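Local coordinates for putative tetR family transcription regulator (Shewanella loihica, PDB 3PPB), which probably binds DNA through an N-terminal helix-turn-helix and regulates transcription as a member of the TetR family, at residues 21-26 and 104-109; 60-65 and 122-127; 88-93 and 183-188. One frame throughout, in Å; residues are numbered along the deposited sequence. Where two conformers were deposited one is given.

Interaction 1. Residues 21-26 and 104-109; sequences LFVSQG and QAFFQL. With EDO (1,2-ethanediol), chain F.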
loop_
_atom_site.group_PDB
_atom_site.type_symbol
_atom_site.label_atom_id
_atom_site.label_comp_id
_atom_site.label_asym_id
_atom_site.label_seq_id
_atom_site.Cartn_x
_atom_site.Cartn_y
_atom_site.Cartn_z
ATOM N N LEU A 21 11.802 9.935 -12.446
ATOM C CA LEU A 21 12.901 9.074 -12.010
ATOM C C LEU A 21 12.623 8.337 -10.709
ATOM O O LEU A 21 12.981 7.163 -10.616
ATOM C CB LEU A 21 14.211 9.865 -11.902
ATOM C CG LEU A 21 14.796 10.370 -13.225
ATOM C CD1 LEU A 21 15.847 11.411 -12.982
ATOM C CD2 LEU A 21 15.382 9.219 -14.062
ATOM N N PHE A 22 11.983 8.993 -9.715
ATOM C CA PHE A 22 11.645 8.338 -8.444
ATOM C C PHE A 22 10.656 7.191 -8.675
ATOM O O PHE A 22 10.624 6.250 -7.889
ATOM C CB PHE A 22 11.079 9.333 -7.412
ATOM C CG PHE A 22 12.053 10.337 -6.838
ATOM C CD1 PHE A 22 13.427 10.138 -6.941
ATOM C CD2 PHE A 22 11.597 11.466 -6.169
ATOM C CE1 PHE A 22 14.324 11.055 -6.393
ATOM C CE2 PHE A 22 12.489 12.381 -5.619
ATOM C CZ PHE A 22 13.853 12.180 -5.746
ATOM N N VAL A 23 9.886 7.245 -9.763
ATOM C CA VAL A 23 8.946 6.172 -10.072
ATOM C C VAL A 23 9.664 5.047 -10.852
ATOM O O VAL A 23 9.511 3.882 -10.498
ATOM C CB VAL A 23 7.714 6.716 -10.839
ATOM C CG1 VAL A 23 6.983 5.607 -11.602
ATOM C CG2 VAL A 23 6.776 7.450 -9.897
ATOM N N SER A 24 10.419 5.386 -11.918
ATOM C CA SER A 24 11.061 4.363 -12.751
ATOM C C SER A 24 12.312 3.749 -12.126
ATOM O O SER A 24 12.597 2.588 -12.410
ATOM C CB SER A 24 11.392 4.917 -14.130
ATOM O OG SER A 24 12.115 6.133 -14.034
ATOM N N GLN A 25 13.048 4.494 -11.279
ATOM C CA GLN A 25 14.308 4.011 -10.688
ATOM C C GLN A 25 14.351 4.005 -9.154
ATOM O O GLN A 25 15.359 3.595 -8.586
ATOM C CB GLN A 25 15.464 4.885 -11.170
ATOM C CG GLN A 25 15.770 4.760 -12.649
ATOM C CD GLN A 25 16.831 5.726 -13.111
ATOM O OE1 GLN A 25 16.977 5.971 -14.312
ATOM N NE2 GLN A 25 17.603 6.292 -12.184
ATOM N N GLY A 26 13.319 4.522 -8.504
ATOM C CA GLY A 26 13.286 4.613 -7.052
ATOM C C GLY A 26 14.015 5.836 -6.536
ATOM O O GLY A 26 14.697 6.525 -7.291
ATOM N N GLN A 104 0.023 8.589 -9.888
ATOM C CA GLN A 104 -0.631 7.496 -9.176
ATOM C C GLN A 104 0.402 6.399 -8.812
ATOM O O GLN A 104 0.406 5.923 -7.676
ATOM C CB GLN A 104 -1.810 6.917 -9.978
ATOM C CG GLN A 104 -2.457 5.682 -9.344
ATOM C CD GLN A 104 -2.915 5.894 -7.916
ATOM O OE1 GLN A 104 -3.253 7.007 -7.496
ATOM N NE2 GLN A 104 -2.965 4.817 -7.144
ATOM N N ALA A 105 1.297 6.038 -9.755
ATOM C CA ALA A 105 2.366 5.061 -9.481
ATOM C C ALA A 105 3.262 5.572 -8.319
ATOM O O ALA A 105 3.668 4.782 -7.476
ATOM C CB ALA A 105 3.198 4.828 -10.735
ATOM N N PHE A 106 3.503 6.909 -8.258
ATOM C CA PHE A 106 4.251 7.607 -7.207
ATOM C C PHE A 106 3.543 7.406 -5.862
ATOM O O PHE A 106 4.221 7.132 -4.874
ATOM C CB PHE A 106 4.396 9.115 -7.550
ATOM C CG PHE A 106 5.024 9.950 -6.458
ATOM C CD1 PHE A 106 6.407 10.041 -6.342
ATOM C CD2 PHE A 106 4.233 10.627 -5.529
ATOM C CE1 PHE A 106 6.993 10.787 -5.317
ATOM C CE2 PHE A 106 4.821 11.374 -4.503
ATOM C CZ PHE A 106 6.198 11.467 -4.418
ATOM N N PHE A 107 2.185 7.490 -5.820
ATOM C CA PHE A 107 1.436 7.240 -4.569
ATOM C C PHE A 107 1.571 5.776 -4.157
ATOM O O PHE A 107 1.855 5.471 -3.005
ATOM C CB PHE A 107 -0.055 7.591 -4.708
ATOM C CG PHE A 107 -0.455 9.046 -4.645
ATOM C CD1 PHE A 107 0.382 9.996 -4.055
ATOM C CD2 PHE A 107 -1.693 9.458 -5.109
ATOM C CE1 PHE A 107 -0.003 11.331 -3.970
ATOM C CE2 PHE A 107 -2.097 10.790 -4.981
ATOM C CZ PHE A 107 -1.246 11.716 -4.427
ATOM N N GLN A 108 1.412 4.876 -5.108
ATOM C CA GLN A 108 1.504 3.449 -4.848
ATOM C C GLN A 108 2.891 3.143 -4.243
ATOM O O GLN A 108 3.000 2.421 -3.264
ATOM C CB GLN A 108 1.230 2.697 -6.164
ATOM C CG GLN A 108 0.567 1.343 -6.033
ATOM C CD GLN A 108 -0.756 1.304 -5.302
ATOM O OE1 GLN A 108 -0.793 1.056 -4.107
ATOM N NE2 GLN A 108 -1.878 1.437 -6.005
ATOM N N LEU A 109 3.927 3.783 -4.740
ATOM C CA LEU A 109 5.256 3.531 -4.204
ATOM C C LEU A 109 5.569 4.246 -2.885
ATOM O O LEU A 109 6.317 3.684 -2.084
ATOM C CB LEU A 109 6.319 3.944 -5.237
ATOM C CG LEU A 109 6.434 3.100 -6.496
ATOM C CD1 LEU A 109 7.101 3.895 -7.606
ATOM C CD2 LEU A 109 7.204 1.811 -6.212
HETATM C C1 EDO F . 2.064 -0.124 -1.304
HETATM O O1 EDO F . 1.291 0.320 -2.426
HETATM C C2 EDO F . 1.395 0.372 -0.026
HETATM O O2 EDO F . 2.320 0.305 1.070
#
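Val23, near the C-terminal end of helix 10-24, carries the contact by fitting its two methyls against one flank of helix 101-110. CG1 stands anti to the backbone N (chi1 159°) and meets the methyl of Ala105, with Val23 CG1 4.0 Å from Ala105 CB. CG2, anti to the carbonyl carbon, presses on the backbone of the next residue, lying 3.7 Å from Phe106 CA. The same methyl is 3.7 Å from Phe106 CB and approaches the Phe106 ring at its edge, near the ring plane. Leu109, one turn beyond Ala105, adds its CD1 branch alongside the backbone of Val23, 3.8 Å from Val23 O. Between the two segments the contact is apolar packing; just beyond, Tyr110 OH is hydrogen-bonded to Phe22 O. On helix 101-110, Gln108 serves a different interface: its NE2 is hydrogen-bonded to Leu162 O, while its main-chain O accepts a bond from O1 of a bound 1,2-ethanediol (2.8 Å from Gln108 O to O1). That diol is also held by Gln108 O of the second subunit. An alanine at Gln108 would lose the amide, and with it would probably go the tie to Leu162 and the packing on Met112 of the second subunit. The contact thus joins the first helix of the DNA-binding domain to helix 101-110, with helix 53-74 beside both: Phe22 and Phe106 each rest on its Leu60, and Phe22 also reaches Ile35 of helix 32-39.

Interaction 2. Residues 60-65 and 122-127; sequences LFLGVK and DQAMHG. With EDO (1,2-ethanediol), chain D.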
loop_
_atom_site.group_PDB
_atom_site.type_symbol
_atom_site.label_atom_id
_atom_site.label_comp_id
_atom_site.label_asym_id
_atom_site.label_seq_id
_atom_site.Cartn_x
_atom_site.Cartn_y
_atom_site.Cartn_z
ATOM N N LEU A 60 7.953 17.190 -3.470
ATOM C CA LEU A 60 7.225 16.523 -4.544
ATOM C C LEU A 60 5.986 15.818 -3.973
ATOM O O LEU A 60 4.875 15.985 -4.489
ATOM C CB LEU A 60 8.156 15.515 -5.242
ATOM C CG LEU A 60 7.549 14.692 -6.367
ATOM C CD1 LEU A 60 7.034 15.582 -7.510
ATOM C CD2 LEU A 60 8.541 13.656 -6.876
ATOM N N PHE A 61 6.194 15.031 -2.895
ATOM C CA PHE A 61 5.159 14.270 -2.193
ATOM C C PHE A 61 3.985 15.160 -1.816
ATOM O O PHE A 61 2.858 14.862 -2.205
ATOM C CB PHE A 61 5.758 13.598 -0.937
ATOM C CG PHE A 61 4.796 12.752 -0.136
ATOM C CD1 PHE A 61 4.467 11.471 -0.546
ATOM C CD2 PHE A 61 4.238 13.231 1.045
ATOM C CE1 PHE A 61 3.564 10.699 0.188
ATOM C CE2 PHE A 61 3.365 12.444 1.790
ATOM C CZ PHE A 61 3.039 11.184 1.361
ATOM N N LEU A 62 4.255 16.271 -1.092
ATOM C CA LEU A 62 3.213 17.193 -0.624
ATOM C C LEU A 62 2.515 17.883 -1.797
ATOM O O LEU A 62 1.286 18.081 -1.752
ATOM C CB LEU A 62 3.769 18.230 0.371
ATOM C CG LEU A 62 4.327 17.684 1.697
ATOM C CD1 LEU A 62 5.086 18.759 2.438
ATOM C CD2 LEU A 62 3.217 17.085 2.590
ATOM N N GLY A 63 3.296 18.196 -2.835
ATOM C CA GLY A 63 2.797 18.823 -4.056
ATOM C C GLY A 63 1.775 17.966 -4.774
ATOM O O GLY A 63 0.683 18.447 -5.093
ATOM N N VAL A 64 2.111 16.676 -5.002
ATOM C CA VAL A 64 1.213 15.720 -5.670
ATOM C C VAL A 64 -0.027 15.475 -4.769
ATOM O O VAL A 64 -1.147 15.482 -5.277
ATOM C CB VAL A 64 1.908 14.389 -6.108
ATOM C CG1 VAL A 64 0.934 13.509 -6.884
ATOM C CG2 VAL A 64 3.151 14.670 -6.977
ATOM N N LYS A 65 0.169 15.322 -3.446
ATOM C CA LYS A 65 -0.950 15.154 -2.503
ATOM C C LYS A 65 -1.915 16.355 -2.612
ATOM O O LYS A 65 -3.132 16.141 -2.684
ATOM C CB LYS A 65 -0.455 14.991 -1.044
ATOM C CG LYS A 65 0.185 13.644 -0.725
ATOM C CD LYS A 65 -0.854 12.573 -0.430
ATOM C CE LYS A 65 -0.229 11.217 -0.302
ATOM N NZ LYS A 65 -1.148 10.269 0.377
ATOM N N ASP A 122 2.188 12.764 7.873
ATOM C CA ASP A 122 1.203 13.349 8.789
ATOM C C ASP A 122 0.655 14.659 8.233
ATOM O O ASP A 122 -0.549 14.899 8.351
ATOM C CB ASP A 122 1.816 13.585 10.192
ATOM C CG ASP A 122 2.053 12.331 11.018
ATOM O OD1 ASP A 122 1.462 11.272 10.685
ATOM O OD2 ASP A 122 2.810 12.412 12.012
ATOM N N GLN A 123 1.540 15.503 7.639
ATOM C CA GLN A 123 1.136 16.785 7.052
ATOM C C GLN A 123 0.168 16.533 5.890
ATOM O O GLN A 123 -0.813 17.260 5.754
ATOM C CB GLN A 123 2.363 17.619 6.607
ATOM C CG GLN A 123 2.063 18.926 5.833
ATOM C CD GLN A 123 1.081 19.888 6.481
ATOM O OE1 GLN A 123 1.093 20.121 7.695
ATOM N NE2 GLN A 123 0.239 20.514 5.667
ATOM N N ALA A 124 0.420 15.492 5.089
ATOM C CA ALA A 124 -0.459 15.136 3.984
ATOM C C ALA A 124 -1.816 14.611 4.512
ATOM O O ALA A 124 -2.864 15.000 3.996
ATOM C CB ALA A 124 0.208 14.092 3.108
HETATM N N MSE A 125 -1.780 13.756 5.550
HETATM C CA MSE A 125 -2.944 13.104 6.146
HETATM C C MSE A 125 -3.871 14.079 6.882
HETATM O O MSE A 125 -5.072 14.104 6.595
HETATM C CB MSE A 125 -2.478 12.010 7.118
HETATM C CG MSE A 125 -3.552 10.977 7.465
HETATM SE SE MSE A 125 -3.031 9.837 9.004
HETATM C CE MSE A 125 -1.250 9.155 8.346
ATOM N N HIS A 126 -3.331 14.851 7.837
ATOM C CA HIS A 126 -4.141 15.745 8.672
ATOM C C HIS A 126 -4.211 17.171 8.136
ATOM O O HIS A 126 -5.120 17.912 8.527
ATOM C CB HIS A 126 -3.615 15.738 10.121
ATOM C CG HIS A 126 -3.444 14.352 10.667
ATOM N ND1 HIS A 126 -2.203 13.880 11.062
ATOM C CD2 HIS A 126 -4.349 13.347 10.774
ATOM C CE1 HIS A 126 -2.403 12.624 11.437
ATOM N NE2 HIS A 126 -3.673 12.255 11.266
ATOM N N GLY A 127 -3.290 17.543 7.246
ATOM C CA GLY A 127 -3.275 18.892 6.697
ATOM C C GLY A 127 -3.976 18.955 5.363
ATOM O O GLY A 127 -5.131 19.396 5.275
HETATM C C1 EDO D . -4.277 9.070 -1.004
HETATM O O1 EDO D . -3.797 10.273 -0.408
HETATM C C2 EDO D . -3.360 8.717 -2.164
HETATM O O2 EDO D . -2.011 8.640 -1.713
#
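The methyl of Ala124 points from helix 118-128 into helix 53-74 and is met most closely by Phe61 and Lys65, one turn apart. Phe61, its CG anti to the backbone N, brings the far end of its ring to the methyl, Phe61 CE2 lying 3.8 Å from Ala124 CB. Lys65 touches the same methyl with the root of its chain, Lys65 CG being 3.9 Å from Ala124 CB. Beside this pair Leu62 crosses Gln123 at about a right angle, and Leu62 CD2 rests 3.9 Å from Gln123 CG and borders the same alanine. Within helix 53-74, Lys65 CG also lies over one face of the Phe61 ring, toward its rim, and the two side chains pack together. A bend at chi2 (-82°) followed by an extended end sends the ammonium past Ala124 instead of against it. There Lys65 NZ donates to both oxygens of a 1,2-ethanediol, 2.8 Å to O1 and 2.8 Å to O2, and Ser111 OG binds the diol as well. The charge has a further, cation-pi partner in the ring of Phe107. On the opposing helix, Gly127 ends a wider pi-type turn over 123-127, where a CB would clash with Gln123 O; within this turn Met125 O, of a selenomethionine, is hydrogen-bonded to Gln154 NE2, tying helix 118-128 to helix 150-170. The two helix segments run nearly parallel, 22° apart, with axes 10.1 Å from each other at closest approach. Helix 53-74 follows the three helices of the DNA-binding domain, and its packing into the C-terminal helices is characteristic of the TetR fold; a tetraethylene glycol about 6 Å from the Lys65 side chain is consistent with the ligand pocket found there in relatives.

Interaction 3. Residues 88-93 and 183-188; sequences QLWFAA and ASFALF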
loop_
_atom_site.group_PDB
_atom_site.type_symbol
_atom_site.label_atom_id
_atom_site.label_comp_id
_atom_site.label_asym_id
_atom_site.label_seq_id
_atom_site.Cartn_x
_atom_site.Cartn_y
_atom_site.Cartn_z
ATOM N N GLN A 88 -19.109 10.370 -4.738
ATOM C CA GLN A 88 -18.511 11.325 -5.680
ATOM C C GLN A 88 -17.010 11.466 -5.409
ATOM O O GLN A 88 -16.230 11.507 -6.360
ATOM C CB GLN A 88 -19.163 12.718 -5.563
ATOM C CG GLN A 88 -20.613 12.860 -5.981
ATOM C CD GLN A 88 -21.070 14.306 -5.784
ATOM O OE1 GLN A 88 -20.683 15.219 -6.526
ATOM N NE2 GLN A 88 -21.879 14.563 -4.751
ATOM N N LEU A 89 -16.596 11.551 -4.111
ATOM C CA LEU A 89 -15.179 11.708 -3.767
ATOM C C LEU A 89 -14.387 10.466 -4.144
ATOM O O LEU A 89 -13.284 10.582 -4.671
ATOM C CB LEU A 89 -14.985 12.005 -2.279
ATOM C CG LEU A 89 -15.246 13.459 -1.840
ATOM C CD1 LEU A 89 -15.526 13.521 -0.386
ATOM C CD2 LEU A 89 -14.074 14.388 -2.202
ATOM N N TRP A 90 -14.958 9.277 -3.871
ATOM C CA TRP A 90 -14.331 7.995 -4.179
ATOM C C TRP A 90 -14.127 7.846 -5.696
ATOM O O TRP A 90 -13.019 7.536 -6.128
ATOM C CB TRP A 90 -15.203 6.871 -3.628
ATOM C CG TRP A 90 -14.736 5.499 -3.992
ATOM C CD1 TRP A 90 -15.260 4.678 -4.941
ATOM C CD2 TRP A 90 -13.611 4.805 -3.435
ATOM N NE1 TRP A 90 -14.586 3.482 -4.953
ATOM C CE2 TRP A 90 -13.557 3.539 -4.050
ATOM C CE3 TRP A 90 -12.640 5.130 -2.468
ATOM C CZ2 TRP A 90 -12.586 2.590 -3.719
ATOM C CZ3 TRP A 90 -11.685 4.187 -2.139
ATOM C CH2 TRP A 90 -11.671 2.933 -2.748
ATOM N N PHE A 91 -15.177 8.103 -6.500
ATOM C CA PHE A 91 -15.038 7.946 -7.941
ATOM C C PHE A 91 -14.187 9.077 -8.550
ATOM O O PHE A 91 -13.472 8.807 -9.513
ATOM C CB PHE A 91 -16.384 7.752 -8.648
ATOM C CG PHE A 91 -16.976 6.387 -8.329
ATOM C CD1 PHE A 91 -16.262 5.214 -8.597
ATOM C CD2 PHE A 91 -18.236 6.271 -7.752
ATOM C CE1 PHE A 91 -16.790 3.954 -8.269
ATOM C CE2 PHE A 91 -18.783 5.006 -7.469
ATOM C CZ PHE A 91 -18.051 3.855 -7.725
ATOM N N ALA A 92 -14.157 10.280 -7.942
ATOM C CA ALA A 92 -13.253 11.359 -8.398
ATOM C C ALA A 92 -11.797 10.981 -8.133
ATOM O O ALA A 92 -10.927 11.286 -8.949
ATOM C CB ALA A 92 -13.568 12.674 -7.695
ATOM N N ALA A 93 -11.534 10.321 -6.986
ATOM C CA ALA A 93 -10.179 9.872 -6.603
ATOM C C ALA A 93 -9.693 8.792 -7.580
ATOM O O ALA A 93 -8.575 8.872 -8.088
ATOM C CB ALA A 93 -10.178 9.347 -5.159
ATOM N N ALA A 183 -18.827 -2.169 -6.996
ATOM C CA ALA A 183 -18.296 -3.088 -5.979
ATOM C C ALA A 183 -17.179 -2.417 -5.200
ATOM O O ALA A 183 -17.134 -2.556 -3.981
ATOM C CB ALA A 183 -17.805 -4.375 -6.637
ATOM N N SER A 184 -16.322 -1.624 -5.878
ATOM C CA SER A 184 -15.210 -0.926 -5.212
ATOM C C SER A 184 -15.737 0.084 -4.210
ATOM O O SER A 184 -15.207 0.127 -3.105
ATOM C CB SER A 184 -14.244 -0.275 -6.209
ATOM O OG SER A 184 -14.745 0.944 -6.735
ATOM N N PHE A 185 -16.760 0.871 -4.553
ATOM C CA PHE A 185 -17.350 1.804 -3.559
ATOM C C PHE A 185 -18.017 1.039 -2.381
ATOM O O PHE A 185 -17.926 1.476 -1.226
ATOM C CB PHE A 185 -18.390 2.765 -4.182
ATOM C CG PHE A 185 -18.960 3.735 -3.152
ATOM C CD1 PHE A 185 -18.150 4.691 -2.543
ATOM C CD2 PHE A 185 -20.295 3.661 -2.762
ATOM C CE1 PHE A 185 -18.668 5.553 -1.560
ATOM C CE2 PHE A 185 -20.811 4.530 -1.789
ATOM C CZ PHE A 185 -19.995 5.485 -1.207
ATOM N N ALA A 186 -18.694 -0.087 -2.680
ATOM C CA ALA A 186 -19.362 -0.900 -1.656
ATOM C C ALA A 186 -18.356 -1.377 -0.602
ATOM O O ALA A 186 -18.625 -1.232 0.595
ATOM C CB ALA A 186 -20.083 -2.081 -2.295
ATOM N N LEU A 187 -17.158 -1.849 -1.037
ATOM C CA LEU A 187 -16.107 -2.300 -0.107
ATOM C C LEU A 187 -15.648 -1.126 0.733
ATOM O O LEU A 187 -15.485 -1.279 1.928
ATOM C CB LEU A 187 -14.914 -2.938 -0.837
ATOM C CG LEU A 187 -15.152 -4.354 -1.409
ATOM C CD1 LEU A 187 -14.275 -4.602 -2.600
ATOM C CD2 LEU A 187 -14.967 -5.462 -0.356
ATOM N N PHE A 188 -15.498 0.058 0.116
ATOM C CA PHE A 188 -15.057 1.281 0.798
ATOM C C PHE A 188 -16.086 1.750 1.861
ATOM O O PHE A 188 -15.720 1.938 3.021
ATOM C CB PHE A 188 -14.803 2.380 -0.242
ATOM C CG PHE A 188 -14.459 3.728 0.340
ATOM C CD1 PHE A 188 -13.210 3.963 0.902
ATOM C CD2 PHE A 188 -15.367 4.781 0.279
ATOM C CE1 PHE A 188 -12.880 5.229 1.406
ATOM C CE2 PHE A 188 -15.048 6.034 0.807
ATOM C CZ PHE A 188 -13.810 6.252 1.369
#
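An aromatic cluster of Trp90, Phe185 and Phe188 locks helix 82-99 to helix 178-192 in the C-terminal helical domain of the TetR fold. The short helix segments cross steeply, at 124°, and Trp90 reaches over the gap with CG anti to its own backbone N. The indole is held at three places. On one face lies Phe188 in an offset stack, the six-membered ring of Trp90 and the Phe188 ring having centroids 4.4 Å apart and planes at 18°. The overlap brings Trp90 CE3 over the centre of the phenyl, while Phe188 CB covers the same indole face in a CH-pi contact, 3.9 Å from the centroid of the six-membered ring of Trp90. At the pyrrole end Phe185 crosses obliquely, with its CB 3.7 Å from Trp90 CD1. Phe185 CB is also met by the tip of Phe91, whose CZ is 3.7 Å away; Phe91 in turn lays a ring face over Trp90 CD1, offset toward the rim, so that Trp90 CD1 borders both phenylalanines. A bound tetraethylene glycol approaches the Phe91 side chain to about 4 Å. Helix 178-192 also meets the second subunit, as is usual for the last helices of TetR proteins: Ala183, Ala186 and Leu187 pack on Tyr148 of that subunit, and Ser184, beside the indole, on its Leu152. Ser184 OG, in the crowded position between its backbone N and carbonyl carbon, is hydrogen-bonded to Arg181 O as well as to the indole. The bond at the indole N-H is nearly straight and lies in the ring plane: Trp90 NE1 donates to Ser184 OG over 3.1 Å, with an N-H...O angle of 165°.

How the interactions relate
Along the chain the segments come in the order 21-26, 60-65, 88-93, 104-109, 122-127 and 183-188, so all three contacts interleave and none closes before the next opens. Interactions 1 and 2, with centres 16 Å apart, touch directly: Phe106 and Phe107 of helix 101-110 pack on Leu60, Phe61, Val64 and Lys65 of helix 53-74. Interaction 1 joins the first DNA-binding helix to helix 101-110; interaction 2 carries helix 53-74, which lies against both, on to helix 118-128. Interaction 3 is more remote, 23 Å from interaction 1 and 21 Å from interaction 2 between centres, and touches neither. Interactions 1 and 3 both touch the second subunit, so the dimer partner is met at two separate places.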